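Local coordinates for member of s1p family of ribosomal proteins (Pyrococcus furiosus, PDB 5YH1), which probably has exonuclease activity on nucleic acids and binds manganese in the DHH domain that makes up this chain, at residues I416-G421 and E425-F430; K246-E251 and I279-G284; S31-A36 and H188-G193; P105-E110 and P131-V136. All coordinates share one frame; numbering follows the deposited sequence.

Interaction 1 of 4, residues I416-G421 and E425-F430; sequences IKFFEG and EVLEAF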
loop_
_atom_site.group_PDB
_atom_site.type_symbol
_atom_site.label_atom_id
_atom_site.label_comp_id
_atom_site.label_asym_id
_atom_site.label_seq_id
_atom_site.Cartn_x
_atom_site.Cartn_y
_atom_site.Cartn_z
ATOM N N ILE A 416 8.223 1.359 -23.776
ATOM C CA ILE A 416 9.110 2.508 -23.751
ATOM C C ILE A 416 8.634 3.417 -22.624
ATOM O O ILE A 416 7.433 3.476 -22.327
ATOM C CB ILE A 416 9.044 3.295 -25.074
ATOM C CG1 ILE A 416 9.250 2.363 -26.275
ATOM C CG2 ILE A 416 10.113 4.371 -25.112
ATOM C CD1 ILE A 416 9.044 3.037 -27.621
ATOM N N LYS A 417 9.575 4.100 -21.981
ATOM C CA LYS A 417 9.261 5.200 -21.072
ATOM C C LYS A 417 9.948 6.438 -21.622
ATOM O O LYS A 417 10.927 6.339 -22.366
ATOM C CB LYS A 417 9.747 4.914 -19.649
ATOM C CG LYS A 417 9.099 3.708 -18.983
ATOM N N PHE A 418 9.406 7.600 -21.281
ATOM C CA PHE A 418 9.944 8.881 -21.725
ATOM C C PHE A 418 9.345 9.994 -20.858
ATOM O O PHE A 418 8.424 9.739 -20.070
ATOM C CB PHE A 418 9.602 9.111 -23.196
ATOM C CG PHE A 418 8.184 8.744 -23.548
ATOM C CD1 PHE A 418 7.147 9.641 -23.346
ATOM C CD2 PHE A 418 7.888 7.495 -24.084
ATOM C CE1 PHE A 418 5.844 9.296 -23.658
ATOM C CE2 PHE A 418 6.585 7.154 -24.405
ATOM C CZ PHE A 418 5.566 8.052 -24.195
ATOM N N PHE A 419 9.868 11.209 -21.009
ATOM C CA PHE A 419 9.334 12.384 -20.314
ATOM C C PHE A 419 8.007 12.803 -20.938
ATOM O O PHE A 419 7.897 12.900 -22.166
ATOM C CB PHE A 419 10.315 13.565 -20.396
ATOM C CG PHE A 419 11.577 13.397 -19.586
ATOM C CD1 PHE A 419 11.673 12.481 -18.544
ATOM C CD2 PHE A 419 12.677 14.193 -19.861
ATOM C CE1 PHE A 419 12.849 12.353 -17.818
ATOM C CE2 PHE A 419 13.849 14.073 -19.136
ATOM C CZ PHE A 419 13.937 13.157 -18.111
ATOM N N GLU A 420 7.006 13.072 -20.102
ATOM C CA GLU A 420 5.674 13.411 -20.603
ATOM C C GLU A 420 5.687 14.598 -21.556
ATOM O O GLU A 420 4.968 14.611 -22.559
ATOM C CB GLU A 420 4.716 13.682 -19.442
ATOM C CG GLU A 420 3.354 14.205 -19.875
ATOM C CD GLU A 420 2.374 14.333 -18.721
ATOM O OE1 GLU A 420 1.243 14.797 -18.978
ATOM O OE2 GLU A 420 2.723 13.978 -17.572
ATOM N N GLY A 421 6.521 15.588 -21.254
ATOM C CA GLY A 421 6.627 16.776 -22.082
ATOM C C GLY A 421 7.291 16.563 -23.428
ATOM O O GLY A 421 7.276 17.466 -24.251
ATOM N N GLU A 425 7.200 14.238 -29.603
ATOM C CA GLU A 425 8.454 14.069 -30.333
ATOM C C GLU A 425 8.925 12.611 -30.337
ATOM O O GLU A 425 9.386 12.110 -31.355
ATOM C CB GLU A 425 9.564 14.965 -29.757
ATOM C CG GLU A 425 9.380 16.458 -30.000
ATOM C CD GLU A 425 8.563 17.164 -28.921
ATOM O OE1 GLU A 425 8.725 18.390 -28.784
ATOM O OE2 GLU A 425 7.762 16.523 -28.201
ATOM N N VAL A 426 8.825 11.943 -29.196
ATOM C CA VAL A 426 9.241 10.550 -29.097
ATOM C C VAL A 426 8.376 9.629 -29.983
ATOM O O VAL A 426 8.903 8.777 -30.705
ATOM C CB VAL A 426 9.220 10.063 -27.634
ATOM C CG1 VAL A 426 9.455 8.564 -27.555
ATOM C CG2 VAL A 426 10.282 10.787 -26.820
ATOM N N LEU A 427 7.059 9.810 -29.941
ATOM C CA LEU A 427 6.153 8.926 -30.678
ATOM C C LEU A 427 6.155 9.214 -32.167
ATOM O O LEU A 427 6.031 8.298 -32.963
ATOM C CB LEU A 427 4.730 9.012 -30.128
ATOM C CG LEU A 427 4.593 8.525 -28.684
ATOM C CD1 LEU A 427 3.126 8.519 -28.287
ATOM C CD2 LEU A 427 5.219 7.149 -28.483
ATOM N N GLU A 428 6.298 10.478 -32.544
ATOM C CA GLU A 428 6.491 10.813 -33.945
ATOM C C GLU A 428 7.814 10.256 -34.476
ATOM O O GLU A 428 7.871 9.788 -35.611
ATOM C CB GLU A 428 6.390 12.317 -34.173
ATOM C CG GLU A 428 4.957 12.815 -34.096
ATOM C CD GLU A 428 4.822 14.301 -34.360
ATOM O OE1 GLU A 428 5.859 14.994 -34.477
ATOM O OE2 GLU A 428 3.668 14.775 -34.445
ATOM N N ALA A 429 8.864 10.281 -33.659
ATOM C CA ALA A 429 10.140 9.691 -34.066
ATOM C C ALA A 429 10.028 8.169 -34.132
ATOM O O ALA A 429 10.646 7.531 -34.984
ATOM C CB ALA A 429 11.257 10.091 -33.117
ATOM N N PHE A 430 9.260 7.583 -33.219
ATOM C CA PHE A 430 9.002 6.153 -33.275
ATOM C C PHE A 430 8.290 5.802 -34.585
ATOM O O PHE A 430 8.649 4.834 -35.248
ATOM C CB PHE A 430 8.169 5.688 -32.088
ATOM C CG PHE A 430 7.882 4.213 -32.101
ATOM C CD1 PHE A 430 8.771 3.319 -31.542
ATOM C CD2 PHE A 430 6.726 3.722 -32.692
ATOM C CE1 PHE A 430 8.513 1.957 -31.566
ATOM C CE2 PHE A 430 6.463 2.367 -32.710
ATOM C CZ PHE A 430 7.356 1.483 -32.153
HETATM O O HOH W 1 5.821 17.744 -26.782
#
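Ile416, Phe418 and the facing residues Val426, Leu427 and Phe430 form an apolar strand-to-helix contact in the C-terminal part of the chain. Strand 413-417 ends here, a short turn follows, and helix 423-435 folds back across it. The pairing is Ile416 with Phe430 and Phe418 with Val426 and Leu427. Ile416 reaches out with CD1 to the Phe430 ring, 3.9 Å from Phe430 CD1. The two side chains meet at a slant. Phe418 has CG between its backbone N and carbonyl carbon (chi1 43°), which turns the ring toward the helix. Both methyls of Val426 touch Phe418, one at the ring and one at CB: Val426 CG1 lies 4.0 Å from Phe418 CD2, and Val426 CG2 lies 4.1 Å from Phe418 CB. Leu427 CD2 adds a looser touch, 4.3 Å from Phe418 CE2. Ile416 CG2 sits in the ring plane at the edge of Phe418, one residue past the end of the strand. The polar part is at the Gly421 end of the contact. Glu425 is bent at chi2 (88°), and its OE2 comes near Gly421 O. A water bridges them, donating to Gly421 O at 2.9 Å and to Glu425 OE2 at 2.7 Å. It joins two acceptors that could not bond directly. Around the contact, helix 389-399 packs on Ile416 and Phe430 through Val393, Ile392 and Leu396. Strand 364-369 of the same mixed sheet touches Leu427 through Tyr369 and Phe430 through Leu365.

Interaction 2 of 4, residues K246-E251 and I279-G284; sequences KGLDEE and ILLITG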
loop_
_atom_site.group_PDB
_atom_site.type_symbol
_atom_site.label_atom_id
_atom_site.label_comp_id
_atom_site.label_asym_id
_atom_site.label_seq_id
_atom_site.Cartn_x
_atom_site.Cartn_y
_atom_site.Cartn_z
ATOM N N LYS A 246 -5.085 -35.462 -18.525
ATOM C CA LYS A 246 -5.894 -35.049 -17.373
ATOM C C LYS A 246 -7.205 -34.362 -17.753
ATOM O O LYS A 246 -7.883 -33.834 -16.884
ATOM C CB LYS A 246 -5.087 -34.133 -16.441
ATOM C CG LYS A 246 -3.875 -34.818 -15.839
ATOM C CD LYS A 246 -3.293 -34.069 -14.648
ATOM C CE LYS A 246 -1.891 -34.583 -14.345
ATOM N NZ LYS A 246 -1.349 -34.123 -13.039
ATOM N N GLY A 247 -7.552 -34.355 -19.038
ATOM C CA GLY A 247 -8.832 -33.826 -19.499
ATOM C C GLY A 247 -8.810 -32.350 -19.834
ATOM O O GLY A 247 -9.859 -31.736 -20.003
ATOM N N LEU A 248 -7.617 -31.768 -19.930
ATOM C CA LEU A 248 -7.491 -30.354 -20.271
ATOM C C LEU A 248 -7.129 -30.202 -21.737
ATOM O O LEU A 248 -6.018 -30.536 -22.146
ATOM C CB LEU A 248 -6.413 -29.694 -19.410
ATOM C CG LEU A 248 -6.649 -29.690 -17.903
ATOM C CD1 LEU A 248 -5.400 -29.198 -17.184
ATOM C CD2 LEU A 248 -7.851 -28.829 -17.551
ATOM N N ASP A 249 -8.052 -29.692 -22.532
ATOM C CA ASP A 249 -7.739 -29.391 -23.924
ATOM C C ASP A 249 -7.180 -27.972 -24.012
ATOM O O ASP A 249 -6.986 -27.304 -22.994
ATOM C CB ASP A 249 -8.958 -29.610 -24.839
ATOM C CG ASP A 249 -10.082 -28.630 -24.584
ATOM O OD1 ASP A 249 -9.823 -27.494 -24.142
ATOM O OD2 ASP A 249 -11.242 -28.999 -24.849
ATOM N N GLU A 250 -6.946 -27.508 -25.231
ATOM C CA GLU A 250 -6.255 -26.244 -25.448
ATOM C C GLU A 250 -7.102 -25.040 -25.019
ATOM O O GLU A 250 -6.561 -24.020 -24.580
ATOM C CB GLU A 250 -5.817 -26.117 -26.906
ATOM C CG GLU A 250 -5.470 -27.473 -27.538
ATOM C CD GLU A 250 -4.207 -27.454 -28.347
ATOM O OE1 GLU A 250 -3.752 -26.361 -28.728
ATOM O OE2 GLU A 250 -3.672 -28.546 -28.602
ATOM N N GLU A 251 -8.423 -25.168 -25.126
ATOM C CA GLU A 251 -9.317 -24.097 -24.710
ATOM C C GLU A 251 -9.416 -24.040 -23.198
ATOM O O GLU A 251 -9.486 -22.957 -22.641
ATOM C CB GLU A 251 -10.702 -24.237 -25.352
ATOM C CG GLU A 251 -10.694 -24.100 -26.879
ATOM C CD GLU A 251 -9.911 -22.884 -27.376
ATOM O OE1 GLU A 251 -10.180 -21.754 -26.903
ATOM O OE2 GLU A 251 -9.017 -23.055 -28.240
ATOM N N ILE A 279 -6.711 -23.696 -9.157
ATOM C CA ILE A 279 -6.813 -23.267 -10.543
ATOM C C ILE A 279 -5.856 -24.076 -11.433
ATOM O O ILE A 279 -6.208 -24.434 -12.558
ATOM C CB ILE A 279 -6.542 -21.761 -10.665
ATOM C CG1 ILE A 279 -7.640 -20.974 -9.933
ATOM C CG2 ILE A 279 -6.479 -21.327 -12.128
ATOM C CD1 ILE A 279 -7.274 -19.527 -9.667
ATOM N N LEU A 280 -4.666 -24.382 -10.913
ATOM C CA LEU A 280 -3.648 -25.122 -11.665
ATOM C C LEU A 280 -3.869 -26.640 -11.700
ATOM O O LEU A 280 -3.096 -27.359 -12.351
ATOM C CB LEU A 280 -2.263 -24.849 -11.078
ATOM C CG LEU A 280 -1.680 -23.471 -11.345
ATOM C CD1 LEU A 280 -0.390 -23.335 -10.563
ATOM C CD2 LEU A 280 -1.455 -23.224 -12.833
ATOM N N LEU A 281 -4.892 -27.110 -10.980
ATOM C CA LEU A 281 -5.295 -28.512 -10.928
ATOM C C LEU A 281 -4.204 -29.394 -10.330
ATOM O O LEU A 281 -3.846 -30.401 -10.915
ATOM C CB LEU A 281 -5.710 -29.028 -12.320
ATOM C CG LEU A 281 -6.556 -30.321 -12.343
ATOM C CD1 LEU A 281 -8.007 -30.012 -12.054
ATOM C CD2 LEU A 281 -6.459 -31.041 -13.680
ATOM N N ILE A 282 -3.658 -29.016 -9.177
ATOM C CA ILE A 282 -2.654 -29.870 -8.534
ATOM C C ILE A 282 -3.108 -30.455 -7.216
ATOM O O ILE A 282 -2.335 -31.124 -6.541
ATOM C CB ILE A 282 -1.289 -29.174 -8.359
ATOM C CG1 ILE A 282 -1.376 -28.011 -7.375
ATOM C CG2 ILE A 282 -0.763 -28.697 -9.706
ATOM C CD1 ILE A 282 -0.017 -27.556 -6.887
ATOM N N THR A 283 -4.348 -30.192 -6.841
ATOM C CA THR A 283 -4.968 -30.863 -5.714
ATOM C C THR A 283 -5.930 -31.900 -6.287
ATOM O O THR A 283 -6.275 -31.878 -7.474
ATOM C CB THR A 283 -5.762 -29.876 -4.821
ATOM O OG1 THR A 283 -6.959 -29.466 -5.485
ATOM C CG2 THR A 283 -4.945 -28.644 -4.494
ATOM N N GLY A 284 -6.393 -32.800 -5.444
ATOM C CA GLY A 284 -7.415 -33.736 -5.875
ATOM C C GLY A 284 -8.818 -33.158 -5.883
ATOM O O GLY A 284 -9.771 -33.878 -6.157
#
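Leu248 and Leu281 reach toward each other tip to tip. Leu248 CD1 and Leu281 CD2 meet at 4.1 Å, a methyl-to-methyl touch. Each backbone stands well back, and between these two leucines the outer branches close the distance. Leu281 brings its branches forward because CG lies opposite the backbone N (chi1 -162°). Leu248 has CG opposite its carbonyl carbon instead, with the chain extended beyond it. Leu281 CD2 serves a second neighbour as well: Lys246 CB lies 4.4 Å away. Lys246 thus contributes the base of its side chain to the contact, while its long, nearly extended chain carries NZ away to a hydrogen bond with Asp216 O. Each side of the contact is a helix end. Leu281 has positive phi (63°) and follows helix 276-279. Two bonds back into the last turn make this a Schellman motif. Gly247 is the C-prime residue of a Schellman motif that ends helix 234-245, with its N bonded to Lys244 O. The chain then turns at once into helix 250-267, and this turn faces the loop before helix 286-311. Asp249 is the N-cap of helix 250-267. Its OD1 accepts from Glu251 N at 2.9 Å, a weak and bent capping bond, and also from Asp252 N. His220 touches Lys246, Leu248 and Leu281, and its NE2 bonds to Leu280 O. Ile256 of helix 250-267 also touches Leu248.

Interaction 3 of 4, residues S31-A36 and H188-G193; sequences SEVLEA and HHVKRG
Val33 and Ala36, in the first turns of helix 32-53, pack against Val190 and Lys191 in the loop that follows strand 183-185. That strand is an outer strand of the parallel sheet of the DHH domain, so the contact ties this helix to the loop leaving the sheet. The apolar touches centre on Val190. Its CG1 lies 3.7 Å from Ala36 CB. Its CG2 lies between its own backbone N and carbonyl carbon and meets Val33 CG1 at 3.8 Å. The two valines cross at a slant. With an alanine here in place of Val190, Val33 CG1 would probably lose its methyl partner and Ala36 CB would keep only the CB contact, leaving a gap between helix and loop. The aliphatic part of Lys191 adds a further touch, with CD 3.8 Å from Val33 CG2; the two side chains run at about a right angle. Leu37 and Leu197 extend the apolar patch. The manganese ligand His163 is about 9 Å from Val33, side chain to side chain, and His188 NE2 makes a weak hydrogen bond to His163 O. The polar bonds do not link the two segments; they run within a segment or to other residues. Arg192 NH1 makes a weak bond to His188 O, and its guanidinium forms a cation-pi contact with Trp169. Ser31 is the N-cap of helix 32-53: its OG accepts from Leu34 N at 3.1 Å, nearly straight at 174°.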
loop_
_atom_site.group_PDB
_atom_site.type_symbol
_atom_site.label_atom_id
_atom_site.label_comp_id
_atom_site.label_asym_id
_atom_site.label_seq_id
_atom_site.Cartn_x
_atom_site.Cartn_y
_atom_site.Cartn_z
ATOM N N SER A 31 14.153 -32.882 -26.101
ATOM C CA SER A 31 14.634 -31.517 -26.257
ATOM C C SER A 31 16.154 -31.467 -26.145
ATOM O O SER A 31 16.709 -31.793 -25.098
ATOM C CB SER A 31 14.036 -30.619 -25.160
ATOM O OG SER A 31 14.597 -29.312 -25.194
ATOM N N GLU A 32 16.821 -31.044 -27.211
ATOM C CA GLU A 32 18.267 -30.854 -27.170
ATOM C C GLU A 32 18.644 -29.690 -26.248
ATOM O O GLU A 32 19.708 -29.699 -25.625
ATOM C CB GLU A 32 18.817 -30.630 -28.582
ATOM C CG GLU A 32 18.850 -31.904 -29.418
ATOM C CD GLU A 32 19.852 -32.915 -28.880
ATOM O OE1 GLU A 32 21.074 -32.664 -28.997
ATOM O OE2 GLU A 32 19.417 -33.954 -28.329
ATOM N N VAL A 33 17.763 -28.699 -26.160
ATOM C CA VAL A 33 17.978 -27.561 -25.268
ATOM C C VAL A 33 18.014 -28.026 -23.809
ATOM O O VAL A 33 18.961 -27.732 -23.089
ATOM C CB VAL A 33 16.937 -26.456 -25.498
ATOM C CG1 VAL A 33 17.089 -25.342 -24.469
ATOM C CG2 VAL A 33 17.104 -25.891 -26.904
ATOM N N LEU A 34 17.017 -28.792 -23.386
ATOM C CA LEU A 34 17.010 -29.312 -22.023
ATOM C C LEU A 34 18.230 -30.184 -21.756
ATOM O O LEU A 34 18.850 -30.064 -20.691
ATOM C CB LEU A 34 15.743 -30.094 -21.731
ATOM C CG LEU A 34 14.494 -29.234 -21.537
ATOM C CD1 LEU A 34 13.261 -30.111 -21.463
ATOM C CD2 LEU A 34 14.604 -28.362 -20.286
ATOM N N GLU A 35 18.582 -31.047 -22.718
ATOM C CA GLU A 35 19.764 -31.906 -22.573
ATOM C C GLU A 35 21.007 -31.069 -22.334
ATOM O O GLU A 35 21.790 -31.380 -21.461
ATOM C CB GLU A 35 19.981 -32.815 -23.795
ATOM C CG GLU A 35 18.960 -33.931 -23.935
ATOM C CD GLU A 35 18.916 -34.882 -22.747
ATOM O OE1 GLU A 35 19.932 -35.030 -22.032
ATOM O OE2 GLU A 35 17.854 -35.501 -22.530
ATOM N N ALA A 36 21.173 -30.007 -23.103
ATOM C CA ALA A 36 22.305 -29.109 -22.921
ATOM C C ALA A 36 22.263 -28.380 -21.548
ATOM O O ALA A 36 23.309 -28.055 -20.986
ATOM C CB ALA A 36 22.373 -28.111 -24.076
ATOM N N HIS A 188 18.780 -19.495 -23.227
ATOM C CA HIS A 188 19.597 -18.576 -24.022
ATOM C C HIS A 188 21.105 -18.872 -23.957
ATOM O O HIS A 188 21.836 -18.452 -24.829
ATOM C CB HIS A 188 19.353 -17.127 -23.587
ATOM C CG HIS A 188 18.013 -16.588 -23.983
ATOM N ND1 HIS A 188 17.817 -15.870 -25.144
ATOM C CD2 HIS A 188 16.807 -16.633 -23.365
ATOM C CE1 HIS A 188 16.550 -15.507 -25.232
ATOM N NE2 HIS A 188 15.915 -15.959 -24.165
ATOM N N HIS A 189 21.562 -19.557 -22.913
ATOM C CA HIS A 189 22.971 -19.925 -22.780
ATOM C C HIS A 189 23.381 -20.980 -23.801
ATOM O O HIS A 189 24.506 -20.969 -24.281
ATOM C CB HIS A 189 23.278 -20.479 -21.386
ATOM C CG HIS A 189 23.351 -19.434 -20.320
ATOM N ND1 HIS A 189 22.355 -19.257 -19.392
ATOM C CD2 HIS A 189 24.301 -18.512 -20.036
ATOM C CE1 HIS A 189 22.685 -18.267 -18.579
ATOM N NE2 HIS A 189 23.861 -17.799 -18.950
ATOM N N VAL A 190 22.471 -21.903 -24.100
ATOM C CA VAL A 190 22.771 -23.013 -24.995
ATOM C C VAL A 190 22.183 -22.825 -26.387
ATOM O O VAL A 190 22.558 -23.537 -27.305
ATOM C CB VAL A 190 22.304 -24.358 -24.396
ATOM C CG1 VAL A 190 22.959 -24.568 -23.038
ATOM C CG2 VAL A 190 20.784 -24.424 -24.284
ATOM N N LYS A 191 21.270 -21.871 -26.532
ATOM C CA LYS A 191 20.638 -21.567 -27.810
ATOM C C LYS A 191 20.074 -20.160 -27.747
ATOM O O LYS A 191 18.977 -19.948 -27.238
ATOM C CB LYS A 191 19.518 -22.575 -28.099
ATOM C CG LYS A 191 18.992 -22.556 -29.527
ATOM C CD LYS A 191 17.661 -23.293 -29.618
ATOM C CE LYS A 191 17.522 -24.135 -30.875
ATOM N NZ LYS A 191 17.743 -23.327 -32.104
ATOM N N ARG A 192 20.830 -19.196 -28.260
ATOM C CA ARG A 192 20.417 -17.798 -28.211
ATOM C C ARG A 192 19.050 -17.616 -28.842
ATOM O O ARG A 192 18.767 -18.189 -29.881
ATOM C CB ARG A 192 21.409 -16.909 -28.960
ATOM C CG ARG A 192 22.803 -16.866 -28.365
ATOM C CD ARG A 192 22.953 -15.814 -27.275
ATOM N NE ARG A 192 24.371 -15.533 -27.067
ATOM C CZ ARG A 192 25.221 -16.337 -26.428
ATOM N NH1 ARG A 192 24.816 -17.491 -25.891
ATOM N NH2 ARG A 192 26.497 -15.979 -26.315
ATOM N N GLY A 193 18.218 -16.791 -28.219
ATOM C CA GLY A 193 16.904 -16.470 -28.752
ATOM C C GLY A 193 15.803 -17.464 -28.435
ATOM O O GLY A 193 14.656 -17.214 -28.768
#

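Interaction 4 of 4, residues P105-E110 and P131-V136; sequences PFYELE and PLVVIV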
loop_
_atom_site.group_PDB
_atom_site.type_symbol
_atom_site.label_atom_id
_atom_site.label_comp_id
_atom_site.label_asym_id
_atom_site.label_seq_id
_atom_site.Cartn_x
_atom_site.Cartn_y
_atom_site.Cartn_z
ATOM N N PRO A 105 9.122 -6.934 -14.046
ATOM C CA PRO A 105 9.869 -7.943 -14.810
ATOM C C PRO A 105 11.356 -8.045 -14.408
ATOM O O PRO A 105 12.190 -8.523 -15.183
ATOM C CB PRO A 105 9.723 -7.448 -16.255
ATOM C CG PRO A 105 9.673 -5.956 -16.111
ATOM C CD PRO A 105 9.013 -5.661 -14.788
ATOM N N PHE A 106 11.684 -7.590 -13.206
ATOM C CA PHE A 106 13.017 -7.772 -12.663
ATOM C C PHE A 106 12.933 -7.754 -11.142
ATOM O O PHE A 106 11.890 -7.427 -10.570
ATOM C CB PHE A 106 13.978 -6.703 -13.203
ATOM C CG PHE A 106 13.662 -5.301 -12.754
ATOM C CD1 PHE A 106 12.688 -4.549 -13.398
ATOM C CD2 PHE A 106 14.373 -4.712 -11.712
ATOM C CE1 PHE A 106 12.413 -3.249 -12.993
ATOM C CE2 PHE A 106 14.102 -3.411 -11.310
ATOM C CZ PHE A 106 13.116 -2.686 -11.946
ATOM N N TYR A 107 14.023 -8.145 -10.497
ATOM C CA TYR A 107 14.091 -8.200 -9.046
ATOM C C TYR A 107 14.265 -6.764 -8.519
ATOM O O TYR A 107 15.378 -6.270 -8.377
ATOM C CB TYR A 107 15.239 -9.130 -8.636
ATOM C CG TYR A 107 15.236 -9.670 -7.216
ATOM C CD1 TYR A 107 14.215 -9.381 -6.309
ATOM C CD2 TYR A 107 16.261 -10.504 -6.791
ATOM C CE1 TYR A 107 14.240 -9.894 -5.017
ATOM C CE2 TYR A 107 16.284 -11.026 -5.510
ATOM C CZ TYR A 107 15.271 -10.721 -4.628
ATOM O OH TYR A 107 15.310 -11.253 -3.353
ATOM N N GLU A 108 13.138 -6.100 -8.286
ATOM C CA GLU A 108 13.083 -4.705 -7.827
ATOM C C GLU A 108 13.746 -4.507 -6.490
ATOM O O GLU A 108 13.691 -5.399 -5.650
ATOM C CB GLU A 108 11.636 -4.291 -7.601
ATOM C CG GLU A 108 10.933 -3.725 -8.788
ATOM C CD GLU A 108 9.551 -3.250 -8.405
ATOM O OE1 GLU A 108 9.280 -2.050 -8.567
ATOM O OE2 GLU A 108 8.755 -4.067 -7.918
ATOM N N LEU A 109 14.274 -3.309 -6.250
ATOM C CA LEU A 109 14.919 -3.020 -4.961
ATOM C C LEU A 109 13.942 -3.119 -3.800
ATOM O O LEU A 109 14.308 -3.595 -2.728
ATOM C CB LEU A 109 15.618 -1.657 -4.960
ATOM C CG LEU A 109 16.867 -1.547 -5.842
ATOM C CD1 LEU A 109 17.580 -0.227 -5.604
ATOM C CD2 LEU A 109 17.821 -2.705 -5.602
ATOM N N GLU A 110 12.693 -2.708 -4.013
ATOM C CA GLU A 110 11.692 -2.822 -2.960
ATOM C C GLU A 110 11.499 -4.285 -2.549
ATOM O O GLU A 110 11.337 -4.577 -1.365
ATOM C CB GLU A 110 10.360 -2.190 -3.387
ATOM C CG GLU A 110 9.305 -2.237 -2.288
ATOM C CD GLU A 110 8.088 -1.352 -2.553
ATOM O OE1 GLU A 110 8.042 -0.653 -3.588
ATOM O OE2 GLU A 110 7.168 -1.350 -1.707
ATOM N N PRO A 131 18.740 -17.435 3.917
ATOM C CA PRO A 131 18.096 -18.353 2.976
ATOM C C PRO A 131 18.855 -18.559 1.680
ATOM O O PRO A 131 19.745 -17.786 1.348
ATOM C CB PRO A 131 16.760 -17.665 2.677
ATOM C CG PRO A 131 17.033 -16.221 2.916
ATOM C CD PRO A 131 17.980 -16.187 4.073
ATOM N N LEU A 132 18.503 -19.634 0.987
ATOM C CA LEU A 132 18.781 -19.773 -0.426
ATOM C C LEU A 132 17.683 -18.990 -1.137
ATOM O O LEU A 132 16.496 -19.159 -0.835
ATOM C CB LEU A 132 18.725 -21.247 -0.845
ATOM C CG LEU A 132 18.886 -21.576 -2.332
ATOM C CD1 LEU A 132 20.313 -21.299 -2.766
ATOM C CD2 LEU A 132 18.514 -23.027 -2.610
ATOM N N VAL A 133 18.088 -18.139 -2.070
ATOM C CA VAL A 133 17.162 -17.361 -2.877
ATOM C C VAL A 133 17.051 -17.975 -4.279
ATOM O O VAL A 133 18.072 -18.177 -4.964
ATOM C CB VAL A 133 17.621 -15.893 -2.966
ATOM C CG1 VAL A 133 16.726 -15.098 -3.905
ATOM C CG2 VAL A 133 17.623 -15.256 -1.578
ATOM N N VAL A 134 15.815 -18.285 -4.677
ATOM C CA VAL A 134 15.506 -18.836 -6.001
ATOM C C VAL A 134 14.600 -17.851 -6.718
ATOM O O VAL A 134 13.499 -17.562 -6.231
ATOM C CB VAL A 134 14.783 -20.199 -5.909
ATOM C CG1 VAL A 134 14.544 -20.779 -7.297
ATOM C CG2 VAL A 134 15.574 -21.179 -5.048
ATOM N N ILE A 135 15.070 -17.322 -7.850
ATOM C CA ILE A 135 14.317 -16.356 -8.642
ATOM C C ILE A 135 13.895 -17.035 -9.934
ATOM O O ILE A 135 14.726 -17.669 -10.595
ATOM C CB ILE A 135 15.147 -15.132 -9.057
ATOM C CG1 ILE A 135 16.090 -14.686 -7.948
ATOM C CG2 ILE A 135 14.218 -14.001 -9.503
ATOM C CD1 ILE A 135 15.383 -14.104 -6.742
ATOM N N VAL A 136 12.627 -16.864 -10.309
ATOM C CA VAL A 136 12.018 -17.655 -11.383
ATOM C C VAL A 136 11.187 -16.764 -12.294
ATOM O O VAL A 136 10.380 -15.952 -11.819
ATOM C CB VAL A 136 11.121 -18.753 -10.794
ATOM C CG1 VAL A 136 10.478 -19.587 -11.892
ATOM C CG2 VAL A 136 11.920 -19.631 -9.841
#
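Tyr107 leans its ring on Ile135 and Val133 of strand 132-136, a buried apolar contact in the DHH domain. Its CB points toward the strand, and CG lies opposite the backbone N (chi1 -162°), which sends the ring toward Ile135 and Val133. Along one side of the ring, CD2 comes first and lies 3.7 Å from Ile135 CD1. CE2 follows and meets the same methyl at 3.4 Å, which is tight for two carbons. CZ is 4.0 Å from Ile135 CD1. The two side chains cross at about a right angle. At the tip, OH lies 4.1 Å from Val133 CG1, but its hydrogen bond is with Asp115 OD2. A leucine in place of Tyr107 would probably leave that carboxylate without its hydroxyl mate and Val133 CG1 less covered. The backbone at Tyr107 makes an inverse gamma turn, and its N bonds to Asp144 OD1. Strand 132-136 is the middle strand of the parallel sheet and runs straight into the manganese ligand Asp137. Helix 145-152 packs on the ring through Ala147, Tyr148 and Leu151, and Arg61 of strand 58-63 touches both Tyr107 and Ile135.

In the fold
Interaction 4 is buried, as are all its touching residues; the other three are partly buried, and interaction 3 includes exposed residues. Interaction 4 uses the middle strand of the parallel sheet; interaction 3 joins helix 32-53 to the loop leaving an outer strand. Both lie within about 10 Å of a manganese ligand, side chain to side chain. Interaction 4 is nested in the loop closed by interaction 3. Interactions 1 and 2 lie away from the metal, on opposite sides of the chain's centre. Interaction 1 belongs to the C-terminal mixed sheet and interaction 2 to helix ends. All four are mainly apolar across their segments. Only interaction 1 adds a bridging water. Interactions 1 and 4 also touch the second subunit.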